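Local atomic coordinates of SsfS6 (Streptomyces sp. SF2575, PDB entry 4FZR), a protein that belongs to the GT-B clan of glycosyltransferase-type folds, with two domains related to erythromycin biosynthesis protein CIII. Residues L317-P327 / L339-V348. Numbering follows the deposited sequence.
Sequences LSEGVPQVSVP and LHAAGAGVEV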
loop_
_atom_site.group_PDB
_atom_site.type_symbol
_atom_site.label_atom_id
_atom_site.label_comp_id
_atom_site.label_asym_id
_atom_site.label_seq_id
_atom_site.Cartn_x
_atom_site.Cartn_y
_atom_site.Cartn_z
ATOM N N LEU A 317 -20.012 -5.841 5.737
ATOM C CA LEU A 317 -20.046 -7.171 6.333
ATOM C C LEU A 317 -18.869 -7.384 7.281
ATOM O O LEU A 317 -19.057 -7.811 8.421
ATOM C CB LEU A 317 -20.048 -8.258 5.248
ATOM C CG LEU A 317 -21.393 -8.658 4.631
ATOM C CD1 LEU A 317 -21.212 -9.837 3.685
ATOM C CD2 LEU A 317 -22.406 -8.994 5.713
ATOM N N SER A 318 -17.658 -7.082 6.819
ATOM C CA SER A 318 -16.461 -7.357 7.610
ATOM C C SER A 318 -16.377 -6.471 8.849
ATOM O O SER A 318 -15.695 -6.802 9.819
ATOM C CB SER A 318 -15.199 -7.209 6.751
ATOM O OG SER A 318 -14.654 -5.899 6.804
ATOM N N GLU A 319 -17.079 -5.344 8.814
ATOM C CA GLU A 319 -17.122 -4.438 9.955
ATOM C C GLU A 319 -18.398 -4.608 10.789
ATOM O O GLU A 319 -18.607 -3.887 11.765
ATOM C CB GLU A 319 -16.974 -2.986 9.487
ATOM C CG GLU A 319 -15.525 -2.560 9.274
ATOM C CD GLU A 319 -14.727 -2.555 10.564
ATOM O OE1 GLU A 319 -15.347 -2.532 11.649
ATOM O OE2 GLU A 319 -13.479 -2.579 10.493
ATOM N N GLY A 320 -19.240 -5.568 10.411
ATOM C CA GLY A 320 -20.427 -5.893 11.182
ATOM C C GLY A 320 -21.415 -4.745 11.283
ATOM O O GLY A 320 -21.960 -4.477 12.355
ATOM N N VAL A 321 -21.651 -4.075 10.161
ATOM C CA VAL A 321 -22.589 -2.956 10.115
ATOM C C VAL A 321 -23.740 -3.285 9.159
ATOM O O VAL A 321 -23.506 -3.554 7.976
ATOM C CB VAL A 321 -21.887 -1.650 9.666
ATOM C CG1 VAL A 321 -22.884 -0.499 9.605
ATOM C CG2 VAL A 321 -20.736 -1.312 10.607
ATOM N N PRO A 322 -24.988 -3.275 9.670
ATOM C CA PRO A 322 -26.155 -3.586 8.828
ATOM C C PRO A 322 -26.287 -2.633 7.641
ATOM O O PRO A 322 -25.965 -1.449 7.763
ATOM C CB PRO A 322 -27.345 -3.441 9.790
ATOM C CG PRO A 322 -26.833 -2.644 10.940
ATOM C CD PRO A 322 -25.377 -2.970 11.058
ATOM N N GLN A 323 -26.756 -3.152 6.510
ATOM C CA GLN A 323 -26.752 -2.393 5.267
ATOM C C GLN A 323 -28.134 -2.286 4.643
ATOM O O GLN A 323 -28.922 -3.232 4.685
ATOM C CB GLN A 323 -25.826 -3.059 4.244
ATOM C CG GLN A 323 -24.757 -3.960 4.839
ATOM C CD GLN A 323 -23.909 -4.633 3.775
ATOM O OE1 GLN A 323 -23.867 -4.191 2.627
ATOM N NE2 GLN A 323 -23.235 -5.713 4.150
ATOM N N VAL A 324 -28.417 -1.128 4.057
ATOM C CA VAL A 324 -29.540 -1.002 3.146
ATOM C C VAL A 324 -28.956 -0.903 1.744
ATOM O O VAL A 324 -28.316 0.089 1.389
ATOM C CB VAL A 324 -30.418 0.224 3.443
ATOM C CG1 VAL A 324 -31.593 0.268 2.470
ATOM C CG2 VAL A 324 -30.906 0.202 4.894
ATOM N N SER A 325 -29.159 -1.953 0.959
ATOM C CA SER A 325 -28.630 -2.010 -0.392
ATOM C C SER A 325 -29.707 -1.683 -1.420
ATOM O O SER A 325 -30.766 -2.314 -1.437
ATOM C CB SER A 325 -28.056 -3.402 -0.663
ATOM O OG SER A 325 -27.631 -3.533 -2.007
ATOM N N VAL A 326 -29.436 -0.691 -2.265
ATOM C CA VAL A 326 -30.312 -0.384 -3.393
ATOM C C VAL A 326 -29.568 -0.691 -4.695
ATOM O O VAL A 326 -29.048 0.208 -5.358
ATOM C CB VAL A 326 -30.829 1.078 -3.357
ATOM C CG1 VAL A 326 -29.681 2.087 -3.287
ATOM C CG2 VAL A 326 -31.741 1.354 -4.549
ATOM N N PRO A 327 -29.520 -1.981 -5.065
ATOM C CA PRO A 327 -28.677 -2.474 -6.161
ATOM C C PRO A 327 -29.012 -1.847 -7.511
ATOM O O PRO A 327 -30.166 -1.503 -7.769
ATOM C CB PRO A 327 -28.971 -3.981 -6.178
ATOM C CG PRO A 327 -29.573 -4.280 -4.846
ATOM C CD PRO A 327 -30.335 -3.059 -4.482
ATOM N N LEU A 339 -27.326 -11.346 0.955
ATOM C CA LEU A 339 -27.283 -10.439 2.094
ATOM C C LEU A 339 -28.637 -10.348 2.790
ATOM O O LEU A 339 -28.717 -10.388 4.020
ATOM C CB LEU A 339 -26.834 -9.048 1.637
ATOM C CG LEU A 339 -26.627 -8.000 2.733
ATOM C CD1 LEU A 339 -25.662 -8.504 3.798
ATOM C CD2 LEU A 339 -26.129 -6.701 2.121
ATOM N N HIS A 340 -29.697 -10.229 1.998
ATOM C CA HIS A 340 -31.047 -10.097 2.531
ATOM C C HIS A 340 -31.473 -11.343 3.302
ATOM O O HIS A 340 -32.068 -11.249 4.378
ATOM C CB HIS A 340 -32.035 -9.844 1.396
ATOM C CG HIS A 340 -33.414 -9.504 1.866
ATOM N ND1 HIS A 340 -33.706 -8.313 2.494
ATOM C CD2 HIS A 340 -34.575 -10.198 1.817
ATOM C CE1 HIS A 340 -34.989 -8.283 2.803
ATOM N NE2 HIS A 340 -35.540 -9.415 2.403
ATOM N N ALA A 341 -31.164 -12.508 2.740
ATOM C CA ALA A 341 -31.537 -13.787 3.339
ATOM C C ALA A 341 -30.823 -14.019 4.669
ATOM O O ALA A 341 -31.368 -14.657 5.570
ATOM C CB ALA A 341 -31.238 -14.933 2.368
ATOM N N ALA A 342 -29.607 -13.495 4.789
ATOM C CA ALA A 342 -28.803 -13.669 5.995
ATOM C C ALA A 342 -29.259 -12.743 7.124
ATOM O O ALA A 342 -28.797 -12.863 8.259
ATOM C CB ALA A 342 -27.330 -13.438 5.679
ATOM N N GLY A 343 -30.158 -11.818 6.808
ATOM C CA GLY A 343 -30.708 -10.913 7.803
ATOM C C GLY A 343 -29.738 -9.827 8.228
ATOM O O GLY A 343 -29.944 -9.166 9.245
ATOM N N ALA A 344 -28.682 -9.632 7.443
ATOM C CA ALA A 344 -27.656 -8.652 7.785
ATOM C C ALA A 344 -27.966 -7.281 7.194
ATOM O O ALA A 344 -27.312 -6.295 7.523
ATOM C CB ALA A 344 -26.289 -9.134 7.324
ATOM N N GLY A 345 -28.968 -7.215 6.325
ATOM C CA GLY A 345 -29.350 -5.954 5.719
ATOM C C GLY A 345 -30.600 -6.096 4.879
ATOM O O GLY A 345 -31.148 -7.192 4.751
ATOM N N VAL A 346 -31.055 -4.990 4.301
ATOM C CA VAL A 346 -32.239 -5.028 3.454
ATOM C C VAL A 346 -31.908 -4.672 2.006
ATOM O O VAL A 346 -31.257 -3.665 1.734
ATOM C CB VAL A 346 -33.350 -4.093 3.970
ATOM C CG1 VAL A 346 -34.527 -4.095 3.003
ATOM C CG2 VAL A 346 -33.804 -4.525 5.355
ATOM N N GLU A 347 -32.363 -5.516 1.086
ATOM C CA GLU A 347 -32.249 -5.240 -0.336
ATOM C C GLU A 347 -33.496 -4.502 -0.798
ATOM O O GLU A 347 -34.603 -5.037 -0.715
ATOM C CB GLU A 347 -32.112 -6.546 -1.118
ATOM C CG GLU A 347 -32.016 -6.365 -2.630
ATOM C CD GLU A 347 -32.443 -7.604 -3.396
ATOM O OE1 GLU A 347 -31.979 -7.786 -4.541
ATOM O OE2 GLU A 347 -33.251 -8.391 -2.858
ATOM N N VAL A 348 -33.319 -3.276 -1.279
ATOM C CA VAL A 348 -34.430 -2.534 -1.867
ATOM C C VAL A 348 -34.262 -2.525 -3.392
ATOM O O VAL A 348 -33.397 -1.831 -3.925
ATOM C CB VAL A 348 -34.559 -1.104 -1.269
ATOM C CG1 VAL A 348 -34.691 -1.183 0.247
ATOM C CG2 VAL A 348 -33.378 -0.224 -1.633
#
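Ser325 O accepts a hydrogen bond from Val348 N, 2.7 Å away and nearly straight at 169°. The same residue's N donates to Val346 O at 2.8 Å. Val346 N in turn donates to Gln323 O at 2.8 Å. A weak bond from Gln323 N to Ala344 O, 3.3 Å long, begins the ladder. Strands 323-325 and 345-347 therefore run parallel, in the register Gln323-Gly345, Val324-Val346 and Ser325-Glu347.

The Gln323 side chain lies roughly perpendicular to that of Leu339. Leu339 CD2 lies 3.4 Å from Gln323 OE1, and its CD1 packs near NE2. The amide itself is held elsewhere: OE1 bonds to His306, and NE2 bonds weakly to Thr313 O. Leu339 CD1 also meets Leu317 CD2 at 3.8 Å, the two leucine side chains lying alongside and pointing opposite ways. At the far end, with Val348 CG1 anti to the carbonyl carbon (chi1 -56°), CG2 falls between the backbone N and C and meets Val326 CB at 3.3 Å. Glu347 CG meets Pro327 CG.

On the face opposite Gln323, Ser325 and Glu347, Val324 and Val346 both pack on helix 358-367. Helix 333-341 links the two strands in a beta-alpha-beta crossover at one edge of the parallel C-terminal sheet, as in Rossmann-like GT-B domains.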